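PDB 6CMK: zinc chaperone AztD from Citrobacter koseri, which binds zinc in the periplasm as a chaperone and hands one zinc ion directly to the solute-binding protein AztC of the AztABCD transport system. Local coordinates for residues V47-D52 and I386-Q391; A77-I82 and N394-G399; T91-I96 and A151-Q156; A135-F138 and S143-I146. All blocks are in the same frame, centred on the assembly; numbering follows the deposited sequence.

Contact 1: residues V47-D52 and I386-Q391; sequences VVNVID and ISVEGQ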
loop_
_atom_site.group_PDB
_atom_site.type_symbol
_atom_site.label_atom_id
_atom_site.label_comp_id
_atom_site.label_asym_id
_atom_site.label_seq_id
_atom_site.Cartn_x
_atom_site.Cartn_y
_atom_site.Cartn_z
ATOM N N VAL B 47 2.258 -2.508 31.867
ATOM C CA VAL B 47 3.516 -2.398 31.140
ATOM C C VAL B 47 3.306 -2.865 29.705
ATOM O O VAL B 47 2.559 -3.816 29.449
ATOM C CB VAL B 47 4.627 -3.218 31.827
ATOM C CG1 VAL B 47 4.202 -4.664 31.969
ATOM C CG2 VAL B 47 5.927 -3.126 31.052
ATOM N N VAL B 48 3.970 -2.192 28.770
ATOM C CA VAL B 48 4.045 -2.634 27.378
ATOM C C VAL B 48 5.521 -2.761 27.026
ATOM O O VAL B 48 6.283 -1.795 27.159
ATOM C CB VAL B 48 3.327 -1.675 26.413
ATOM C CG1 VAL B 48 3.513 -2.125 24.967
ATOM C CG2 VAL B 48 1.847 -1.597 26.742
ATOM N N ASN B 49 5.931 -3.961 26.630
ATOM C CA ASN B 49 7.298 -4.221 26.203
ATOM C C ASN B 49 7.400 -4.164 24.682
ATOM O O ASN B 49 6.483 -4.562 23.966
ATOM C CB ASN B 49 7.773 -5.586 26.704
ATOM C CG ASN B 49 8.073 -5.592 28.192
ATOM O OD1 ASN B 49 8.989 -4.916 28.654
ATOM N ND2 ASN B 49 7.311 -6.367 28.944
ATOM N N VAL B 50 8.531 -3.658 24.198
ATOM C CA VAL B 50 8.820 -3.578 22.769
ATOM C C VAL B 50 10.043 -4.436 22.518
ATOM O O VAL B 50 11.061 -4.283 23.200
ATOM C CB VAL B 50 9.071 -2.133 22.297
ATOM C CG1 VAL B 50 9.149 -2.080 20.753
ATOM C CG2 VAL B 50 7.990 -1.198 22.820
ATOM N N ILE B 51 9.940 -5.331 21.547
ATOM C CA ILE B 51 10.975 -6.314 21.274
ATOM C C ILE B 51 11.256 -6.287 19.783
ATOM O O ILE B 51 10.333 -6.162 18.973
ATOM C CB ILE B 51 10.531 -7.712 21.749
ATOM C CG1 ILE B 51 10.482 -7.707 23.287
ATOM C CG2 ILE B 51 11.441 -8.823 21.206
ATOM C CD1 ILE B 51 10.237 -9.053 23.929
ATOM N N ASP B 52 12.533 -6.377 19.429
ATOM C CA ASP B 52 12.913 -6.559 18.033
ATOM C C ASP B 52 12.474 -7.947 17.586
ATOM O O ASP B 52 12.929 -8.953 18.134
ATOM C CB ASP B 52 14.422 -6.380 17.877
ATOM C CG ASP B 52 14.880 -6.412 16.427
ATOM O OD1 ASP B 52 14.230 -7.052 15.569
ATOM O OD2 ASP B 52 15.914 -5.783 16.141
ATOM N N ILE B 386 11.489 -16.510 22.991
ATOM C CA ILE B 386 11.920 -15.242 23.568
ATOM C C ILE B 386 11.416 -15.182 24.998
ATOM O O ILE B 386 10.219 -15.359 25.243
ATOM C CB ILE B 386 11.381 -14.040 22.774
ATOM C CG1 ILE B 386 11.894 -14.058 21.340
ATOM C CG2 ILE B 386 11.770 -12.728 23.454
ATOM C CD1 ILE B 386 11.068 -13.214 20.412
ATOM N N SER B 387 12.319 -14.901 25.930
ATOM C CA SER B 387 11.956 -14.770 27.334
ATOM C C SER B 387 11.485 -13.347 27.597
ATOM O O SER B 387 12.140 -12.385 27.182
ATOM C CB SER B 387 13.139 -15.121 28.234
ATOM O OG SER B 387 12.839 -14.839 29.593
ATOM N N VAL B 388 10.335 -13.222 28.259
ATOM C CA VAL B 388 9.704 -11.936 28.551
ATOM C C VAL B 388 9.148 -12.043 29.963
ATOM O O VAL B 388 8.209 -12.811 30.202
ATOM C CB VAL B 388 8.583 -11.579 27.562
ATOM C CG1 VAL B 388 8.006 -10.198 27.876
ATOM C CG2 VAL B 388 9.079 -11.634 26.127
ATOM N N GLU B 389 9.702 -11.273 30.891
ATOM C CA GLU B 389 9.296 -11.425 32.277
ATOM C C GLU B 389 7.826 -11.053 32.443
ATOM O O GLU B 389 7.284 -10.210 31.724
ATOM C CB GLU B 389 10.180 -10.588 33.202
ATOM C CG GLU B 389 10.368 -9.130 32.813
ATOM C CD GLU B 389 11.401 -8.440 33.686
ATOM O OE1 GLU B 389 12.243 -9.146 34.279
ATOM O OE2 GLU B 389 11.369 -7.195 33.787
ATOM N N GLY B 390 7.168 -11.736 33.375
ATOM C CA GLY B 390 5.761 -11.509 33.617
ATOM C C GLY B 390 4.853 -12.488 32.901
ATOM O O GLY B 390 5.192 -13.659 32.702
ATOM N N GLN B 391 3.673 -12.004 32.526
ATOM C CA GLN B 391 2.672 -12.774 31.797
ATOM C C GLN B 391 2.445 -12.079 30.463
ATOM O O GLN B 391 1.445 -11.364 30.281
ATOM C CB GLN B 391 1.375 -12.890 32.590
ATOM C CG GLN B 391 1.480 -13.844 33.747
ATOM C CD GLN B 391 0.126 -14.246 34.266
ATOM O OE1 GLN B 391 -0.195 -15.432 34.357
ATOM N NE2 GLN B 391 -0.689 -13.255 34.603
HETATM O O HOH W 1 7.422 -7.601 31.880
#

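Contact 2: residues A77-I82 and N394-G399; sequences ATIFAI and NIVAVG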
loop_
_atom_site.group_PDB
_atom_site.type_symbol
_atom_site.label_atom_id
_atom_site.label_comp_id
_atom_site.label_asym_id
_atom_site.label_seq_id
_atom_site.Cartn_x
_atom_site.Cartn_y
_atom_site.Cartn_z
ATOM N N ALA B 77 2.792 3.109 12.150
ATOM C CA ALA B 77 3.608 4.100 12.832
ATOM C C ALA B 77 3.174 4.311 14.277
ATOM O O ALA B 77 3.964 4.825 15.074
ATOM C CB ALA B 77 3.573 5.433 12.081
ATOM N N THR B 78 1.949 3.924 14.641
ATOM C CA THR B 78 1.466 4.116 16.003
ATOM C C THR B 78 0.859 2.832 16.537
ATOM O O THR B 78 0.263 2.050 15.788
ATOM C CB THR B 78 0.433 5.245 16.085
ATOM O OG1 THR B 78 -0.681 4.955 15.238
ATOM C CG2 THR B 78 1.062 6.566 15.675
ATOM N N ILE B 79 1.066 2.626 17.840
ATOM C CA ILE B 79 0.493 1.554 18.637
ATOM C C ILE B 79 -0.362 2.219 19.702
ATOM O O ILE B 79 0.095 3.157 20.360
ATOM C CB ILE B 79 1.580 0.697 19.319
ATOM C CG1 ILE B 79 2.626 0.199 18.322
ATOM C CG2 ILE B 79 0.951 -0.447 20.105
ATOM C CD1 ILE B 79 2.075 -0.687 17.271
ATOM N N PHE B 80 -1.585 1.747 19.873
ATOM C CA PHE B 80 -2.470 2.266 20.907
ATOM C C PHE B 80 -2.685 1.208 21.977
ATOM O O PHE B 80 -2.874 0.028 21.672
ATOM C CB PHE B 80 -3.795 2.728 20.301
ATOM C CG PHE B 80 -3.647 3.958 19.447
ATOM C CD1 PHE B 80 -3.211 3.856 18.145
ATOM C CD2 PHE B 80 -3.907 5.213 19.962
ATOM C CE1 PHE B 80 -3.055 4.992 17.358
ATOM C CE2 PHE B 80 -3.753 6.349 19.184
ATOM C CZ PHE B 80 -3.325 6.231 17.879
ATOM N N ALA B 81 -2.618 1.644 23.229
ATOM C CA ALA B 81 -2.694 0.766 24.392
ATOM C C ALA B 81 -3.949 1.157 25.168
ATOM O O ALA B 81 -3.960 2.161 25.893
ATOM C CB ALA B 81 -1.431 0.880 25.241
ATOM N N ILE B 82 -5.005 0.375 24.988
ATOM C CA ILE B 82 -6.310 0.661 25.565
ATOM C C ILE B 82 -6.350 0.034 26.953
ATOM O O ILE B 82 -6.184 -1.185 27.099
ATOM C CB ILE B 82 -7.443 0.123 24.673
ATOM C CG1 ILE B 82 -7.552 0.903 23.355
ATOM C CG2 ILE B 82 -8.783 0.236 25.394
ATOM C CD1 ILE B 82 -6.498 0.602 22.293
ATOM N N ASN B 394 -1.248 -9.778 25.373
ATOM C CA ASN B 394 -1.613 -9.205 24.082
ATOM C C ASN B 394 -0.377 -8.807 23.285
ATOM O O ASN B 394 0.614 -8.324 23.834
ATOM C CB ASN B 394 -2.508 -7.979 24.267
ATOM C CG ASN B 394 -3.852 -8.321 24.869
ATOM O OD1 ASN B 394 -4.313 -7.673 25.817
ATOM N ND2 ASN B 394 -4.488 -9.344 24.332
ATOM N N ILE B 395 -0.451 -8.984 21.970
ATOM C CA ILE B 395 0.714 -8.756 21.128
ATOM C C ILE B 395 0.265 -8.229 19.769
ATOM O O ILE B 395 -0.721 -8.696 19.189
ATOM C CB ILE B 395 1.558 -10.050 21.008
ATOM C CG1 ILE B 395 2.793 -9.816 20.139
ATOM C CG2 ILE B 395 0.725 -11.203 20.453
ATOM C CD1 ILE B 395 3.786 -10.970 20.213
ATOM N N VAL B 396 0.988 -7.226 19.274
ATOM C CA VAL B 396 0.857 -6.774 17.893
ATOM C C VAL B 396 2.259 -6.564 17.336
ATOM O O VAL B 396 3.232 -6.413 18.077
ATOM C CB VAL B 396 0.012 -5.486 17.735
ATOM C CG1 VAL B 396 -1.431 -5.731 18.188
ATOM C CG2 VAL B 396 0.647 -4.310 18.486
ATOM N N ALA B 397 2.352 -6.572 16.007
ATOM C CA ALA B 397 3.624 -6.456 15.302
ATOM C C ALA B 397 3.500 -5.463 14.156
ATOM O O ALA B 397 2.473 -5.420 13.478
ATOM C CB ALA B 397 4.070 -7.805 14.727
ATOM N N VAL B 398 4.559 -4.689 13.926
ATOM C CA VAL B 398 4.641 -3.805 12.765
ATOM C C VAL B 398 5.997 -3.994 12.100
ATOM O O VAL B 398 6.940 -4.523 12.691
ATOM C CB VAL B 398 4.447 -2.309 13.127
ATOM C CG1 VAL B 398 3.111 -2.084 13.825
ATOM C CG2 VAL B 398 5.610 -1.779 13.973
ATOM N N GLY B 399 6.100 -3.534 10.860
ATOM C CA GLY B 399 7.395 -3.512 10.211
ATOM C C GLY B 399 7.307 -3.875 8.745
ATOM O O GLY B 399 6.228 -3.987 8.170
#

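Contact 3: residues T91-I96 and A151-Q156; sequences TIASGI and AVLKGQ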
loop_
_atom_site.group_PDB
_atom_site.type_symbol
_atom_site.label_atom_id
_atom_site.label_comp_id
_atom_site.label_asym_id
_atom_site.label_seq_id
_atom_site.Cartn_x
_atom_site.Cartn_y
_atom_site.Cartn_z
ATOM N N THR B 91 -0.582 6.113 23.736
ATOM C CA THR B 91 -0.169 6.059 22.343
ATOM C C THR B 91 1.342 5.961 22.261
ATOM O O THR B 91 2.061 6.710 22.928
ATOM C CB THR B 91 -0.675 7.285 21.595
ATOM O OG1 THR B 91 0.073 8.435 21.994
ATOM C CG2 THR B 91 -2.128 7.502 21.934
ATOM N N ILE B 92 1.814 5.045 21.425
ATOM C CA ILE B 92 3.228 4.751 21.250
ATOM C C ILE B 92 3.586 5.001 19.791
ATOM O O ILE B 92 2.884 4.535 18.885
ATOM C CB ILE B 92 3.538 3.292 21.642
ATOM C CG1 ILE B 92 3.339 3.083 23.145
ATOM C CG2 ILE B 92 4.961 2.896 21.238
ATOM C CD1 ILE B 92 3.257 1.610 23.554
ATOM N N ALA B 93 4.678 5.725 19.564
ATOM C CA ALA B 93 5.263 5.788 18.230
ATOM C C ALA B 93 6.145 4.564 18.049
ATOM O O ALA B 93 7.104 4.357 18.801
ATOM C CB ALA B 93 6.061 7.072 18.030
ATOM N N SER B 94 5.802 3.732 17.072
ATOM C CA SER B 94 6.492 2.458 16.920
ATOM C C SER B 94 7.956 2.645 16.562
ATOM O O SER B 94 8.787 1.775 16.862
ATOM C CB SER B 94 5.804 1.635 15.845
ATOM O OG SER B 94 6.042 2.214 14.571
ATOM N N GLY B 95 8.286 3.750 15.908
ATOM C CA GLY B 95 9.630 3.981 15.441
ATOM C C GLY B 95 9.922 3.393 14.081
ATOM O O GLY B 95 11.082 3.409 13.656
ATOM N N ILE B 96 8.921 2.845 13.397
ATOM C CA ILE B 96 9.082 2.332 12.041
ATOM C C ILE B 96 8.012 2.974 11.178
ATOM O O ILE B 96 6.817 2.849 11.468
ATOM C CB ILE B 96 8.980 0.799 11.971
ATOM C CG1 ILE B 96 10.073 0.154 12.832
ATOM C CG2 ILE B 96 9.100 0.347 10.514
ATOM C CD1 ILE B 96 9.958 -1.364 12.975
ATOM N N ALA B 151 -1.821 13.962 13.041
ATOM C CA ALA B 151 -1.775 14.888 14.169
ATOM C C ALA B 151 -1.138 14.241 15.393
ATOM O O ALA B 151 -0.280 14.840 16.053
ATOM C CB ALA B 151 -3.187 15.372 14.491
ATOM N N VAL B 152 -1.532 13.005 15.702
ATOM C CA VAL B 152 -0.996 12.316 16.872
ATOM C C VAL B 152 0.526 12.239 16.799
ATOM O O VAL B 152 1.230 12.509 17.779
ATOM C CB VAL B 152 -1.622 10.916 16.987
ATOM C CG1 VAL B 152 -1.007 10.132 18.151
ATOM C CG2 VAL B 152 -3.126 11.044 17.117
ATOM N N LEU B 153 1.056 11.850 15.640
ATOM C CA LEU B 153 2.502 11.688 15.513
ATOM C C LEU B 153 3.242 13.006 15.668
ATOM O O LEU B 153 4.403 13.006 16.098
ATOM C CB LEU B 153 2.848 11.058 14.163
ATOM C CG LEU B 153 2.612 9.558 14.101
ATOM C CD1 LEU B 153 2.581 9.100 12.650
ATOM C CD2 LEU B 153 3.702 8.860 14.903
ATOM N N LYS B 154 2.612 14.131 15.306
ATOM C CA LYS B 154 3.208 15.438 15.531
ATOM C C LYS B 154 3.102 15.892 16.979
ATOM O O LYS B 154 3.641 16.951 17.315
ATOM C CB LYS B 154 2.541 16.508 14.664
ATOM C CG LYS B 154 2.539 16.307 13.162
ATOM C CD LYS B 154 1.883 17.535 12.544
ATOM C CE LYS B 154 1.242 17.285 11.196
ATOM N NZ LYS B 154 0.371 18.444 10.838
ATOM N N GLY B 155 2.411 15.138 17.828
ATOM C CA GLY B 155 2.169 15.573 19.186
ATOM C C GLY B 155 1.001 16.517 19.343
ATOM O O GLY B 155 0.956 17.273 20.325
ATOM N N GLN B 156 0.057 16.511 18.406
ATOM C CA GLN B 156 -1.167 17.290 18.546
ATOM C C GLN B 156 -2.316 16.389 18.981
ATOM O O GLN B 156 -2.424 15.239 18.544
ATOM C CB GLN B 156 -1.521 17.996 17.240
ATOM C CG GLN B 156 -0.498 19.040 16.850
ATOM C CD GLN B 156 -0.904 19.841 15.635
ATOM O OE1 GLN B 156 -2.091 19.971 15.322
ATOM N NE2 GLN B 156 0.088 20.392 14.940
#

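Contact 4: residues A135-F138 and S143-I146; sequences AQWF and SAQI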
loop_
_atom_site.group_PDB
_atom_site.type_symbol
_atom_site.label_atom_id
_atom_site.label_comp_id
_atom_site.label_asym_id
_atom_site.label_seq_id
_atom_site.Cartn_x
_atom_site.Cartn_y
_atom_site.Cartn_z
ATOM N N ALA B 135 -11.030 6.050 15.583
ATOM C CA ALA B 135 -12.218 6.166 16.421
ATOM C C ALA B 135 -12.007 5.313 17.654
ATOM O O ALA B 135 -11.841 4.099 17.538
ATOM C CB ALA B 135 -13.485 5.720 15.682
ATOM N N GLN B 136 -12.018 5.945 18.829
ATOM C CA GLN B 136 -11.892 5.248 20.101
ATOM C C GLN B 136 -13.242 5.280 20.811
ATOM O O GLN B 136 -13.792 6.362 21.055
ATOM C CB GLN B 136 -10.799 5.880 20.967
ATOM C CG GLN B 136 -10.675 5.273 22.362
ATOM C CD GLN B 136 -10.209 3.834 22.294
ATOM O OE1 GLN B 136 -9.145 3.547 21.744
ATOM N NE2 GLN B 136 -11.001 2.925 22.837
ATOM N N TRP B 137 -13.771 4.101 21.125
ATOM C CA TRP B 137 -15.014 3.970 21.874
ATOM C C TRP B 137 -14.749 3.997 23.373
ATOM O O TRP B 137 -13.725 3.501 23.854
ATOM C CB TRP B 137 -15.720 2.667 21.508
ATOM C CG TRP B 137 -17.142 2.610 21.961
ATOM C CD1 TRP B 137 -17.616 2.149 23.157
ATOM C CD2 TRP B 137 -18.280 3.029 21.210
ATOM N NE1 TRP B 137 -18.992 2.264 23.196
ATOM C CE2 TRP B 137 -19.419 2.803 22.008
ATOM C CE3 TRP B 137 -18.446 3.581 19.933
ATOM C CZ2 TRP B 137 -20.703 3.101 21.570
ATOM C CZ3 TRP B 137 -19.731 3.884 19.503
ATOM C CH2 TRP B 137 -20.840 3.634 20.320
ATOM N N PHE B 138 -15.695 4.574 24.115
ATOM C CA PHE B 138 -15.662 4.561 25.576
ATOM C C PHE B 138 -16.998 4.021 26.068
ATOM O O PHE B 138 -18.034 4.670 25.891
ATOM C CB PHE B 138 -15.388 5.957 26.153
ATOM C CG PHE B 138 -13.983 6.433 25.927
ATOM C CD1 PHE B 138 -13.641 7.060 24.743
ATOM C CD2 PHE B 138 -13.006 6.243 26.889
ATOM C CE1 PHE B 138 -12.350 7.492 24.519
ATOM C CE2 PHE B 138 -11.714 6.677 26.678
ATOM C CZ PHE B 138 -11.383 7.302 25.483
ATOM N N SER B 143 -20.162 9.626 24.297
ATOM C CA SER B 143 -19.495 10.037 23.069
ATOM C C SER B 143 -18.322 9.114 22.774
ATOM O O SER B 143 -17.707 8.544 23.683
ATOM C CB SER B 143 -18.976 11.483 23.161
ATOM O OG SER B 143 -20.040 12.404 23.313
ATOM N N ALA B 144 -18.020 8.973 21.487
ATOM C CA ALA B 144 -16.770 8.389 21.024
ATOM C C ALA B 144 -15.826 9.505 20.598
ATOM O O ALA B 144 -16.249 10.628 20.336
ATOM C CB ALA B 144 -17.013 7.427 19.858
ATOM N N GLN B 145 -14.533 9.188 20.535
ATOM C CA GLN B 145 -13.513 10.187 20.238
ATOM C C GLN B 145 -12.882 9.877 18.891
ATOM O O GLN B 145 -12.377 8.774 18.679
ATOM C CB GLN B 145 -12.463 10.234 21.341
ATOM C CG GLN B 145 -13.058 10.686 22.664
ATOM C CD GLN B 145 -12.041 10.792 23.778
ATOM O OE1 GLN B 145 -10.846 10.960 23.543
ATOM N NE2 GLN B 145 -12.519 10.700 25.004
ATOM N N ILE B 146 -12.937 10.841 17.979
ATOM C CA ILE B 146 -12.392 10.687 16.634
ATOM C C ILE B 146 -11.201 11.624 16.487
ATOM O O ILE B 146 -11.250 12.786 16.902
ATOM C CB ILE B 146 -13.466 10.956 15.557
ATOM C CG1 ILE B 146 -14.429 9.767 15.447
ATOM C CG2 ILE B 146 -12.842 11.152 14.181
ATOM C CD1 ILE B 146 -15.438 9.665 16.562
HETATM O O HOH W 2 -18.031 5.750 22.942
#

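Contact 1: residues V47-D52 and I386-Q391
Ile-51 and Val-388 meet at an oblique angle where two neighbouring blades of the AztD beta-propeller pack face against face. CD1 of Ile-51 lies 3.6 Å from CG2 of Val-388. The same methyl is 4.0 Å from CG2 of Ile-386, past which the isoleucine slides in the opposite direction, so one methyl group serves both branched side chains. It gets there because CG1 of Ile-51 stands anti to the carbonyl carbon (chi1 -69°) and the chain then runs on extended (chi2 -172°). Asn-49, two residues earlier on the same face of strand 47-52, runs alongside Val-388 in the opposite sense, with ND2 of Asn-49 4.0 Å from CG1 of Val-388. Both ends of its amide are engaged: OD1 hydrogen-bonds to Thr-61 OG1, while ND2 of Asn-49 donates to a water at 3.2 Å. That water donates in turn to the backbone O of Glu-389, 2.6 Å away, where the chain has already left strand 381-387. Ile-386 and Val-388 are backed by Val-374 and Ile-372 of strand 371-376. With no direct hydrogen bond between the segments, the fit rests on the shapes of the methyl groups at the Ile-51 end, and the one directional link is the water bridge from Asn-49.

Contact 2: residues A77-I82 and N394-G399
Ile-79 bridges two blades of the beta-propeller, reaching from strand 78-83 to strand 392-403, which closes the sheet begun by the N-terminal strand 32-42. Its CB points at the opposing strand, and the nearest CA atoms, those of Ile-79 and Val-396, are 8.4 Å apart, a spacing for packed sheets and not for paired strands. From CB the side chain forks. The short branch ends at once, CG2 of Ile-79 coming to 4.2 Å from CG2 of Val-396. The long branch leaves through CG1, anti to the carbonyl carbon, and a bend at chi2 (-62°) swings CD1 between the two valines. The isoleucine thus meets Val-396 tip to tip but lies obliquely across Val-398. Every atom in this meeting is a carbon, and no hydrogen bond crosses between the segments. Phe-39 of strand 32-42 touches both Ile-79 and Val-396. From strand 69-72, Leu-70 packs on Val-396, and the Arg-72 side chain lies against Ile-79 and Val-398, its NH1 hydrogen-bonded to the backbone O of Ala-397. At the tip, CD1 of Ile-79 is 4.1 Å from CG2 of Val-396 and 3.9 Å from CG1 of Val-398.

Contact 3: residues T91-I96 and A151-Q156
A short helix, residues 149-153, leaves strand 143-148 of one propeller blade and rests against strand 88-100 of the preceding blade. Two light touches make the contact. On the strand, Thr-91 and Ala-93 both direct their CB atoms at the helix, with the intervening Ile-92 turned to the other face of the sheet, where it meets Ile-79. CG1 of Val-152 lies 4.3 Å from OG1 of Thr-91, a van der Waals touch; the hydroxyl has its polar partner in the backbone O of Leu-117. The second touch, also at 4.3 Å, joins CD2 of Leu-153 to CB of Ala-93. Leu-153 does not start out facing the strand; its CG lies anti to the carbonyl carbon (chi1 -78°), and the branch end comes back to the alanine.

Each segment then turns away by its own device. Gly-155, with positive phi, follows the helix in a Schellman motif: Gln-156 N bonds to Ala-151 O and Gly-155 N to Val-152 O, both at 2.9 Å. Beyond Ala-93 the strand breaks at an ST turn, in which Ser-94 OG accepts a nearly straight bond (167°) from Ile-96 N at 3.2 Å. OG of this serine is also bonded to Gly-76 O, tying the turn to the adjoining loop. Besides its two touches on strand 88-100, the helix packs through Val-152 on Leu-117 of strand 113-120 and through Leu-153 on Thr-78 of strand 78-83, so it lies against three strands of the same blade.

Contact 4: residues A135-F138 and S143-I146
Strands 133-138 and 143-148 form a beta hairpin, the two middle strands of a four-stranded propeller blade, and Gln-136 faces Gln-145 as an antiparallel hydrogen-bonded pair. Both backbone bonds lie in the carbonyl plane: Gln-136 N to Gln-145 O, 2.9 Å, and Gln-145 N to Gln-136 O, 3.0 Å. Nearer the open end, Ala-135 and Ile-146 make a non-hydrogen-bonded pair. Toward the turn a water, 2.9 Å from both Phe-138 N and Ser-143 O, accepts from the former and bridges to the latter; it also sits 3.2 Å above the plane of the Trp-137 ring, over its centre.

Among the apolar contacts, CB of Ala-135 lies 4.2 Å from CG1 of Ile-146. Ala-144 CB approaches Trp-137 CE3 to 4.1 Å. The indole NE1 bonds to His-168 O and its ring meets His-168 edge-to-face. Trp-137 also lies about 4 Å, side chain to side chain, from His-126, so it stands just behind a ligand of the high-affinity zinc site 1.

The other face carries Gln-136, Gln-145 and Phe-138. Bent at chi2 (66°), Gln-136 returns NE2 to the O of Trp-137, and this NE2 also bonds to Gly-125 O. Gln-145 instead extends beyond CG and crosses Phe-138 obliquely, ring and amide planes 23° apart. NE2 of Gln-145 hydrogen-bonds to Thr-120 O while lying 3.2 Å from CE1 of Phe-138.

The four contacts sample consecutive parts of one beta-propeller. Contacts 1 and 2, with centres about 13 Å apart, share the sheet in which the C-terminal strand 392-403 pairs with the N-terminal strand 32-42, and their segments alternate along the chain; together they pack the sheet that closes the ring against the blades before and after it. Contacts 2 and 3 touch across paired strands 78-83 and 88-100, their centres about 12 Å apart. Contact 4 is nested within the loops closed by all the others; it touches contact 2 through Ile-82 and Gln-136, with centres about 18 Å apart. Contacts 1-3 lie away from the annotated zinc sites, whereas contact 4 stands beside one.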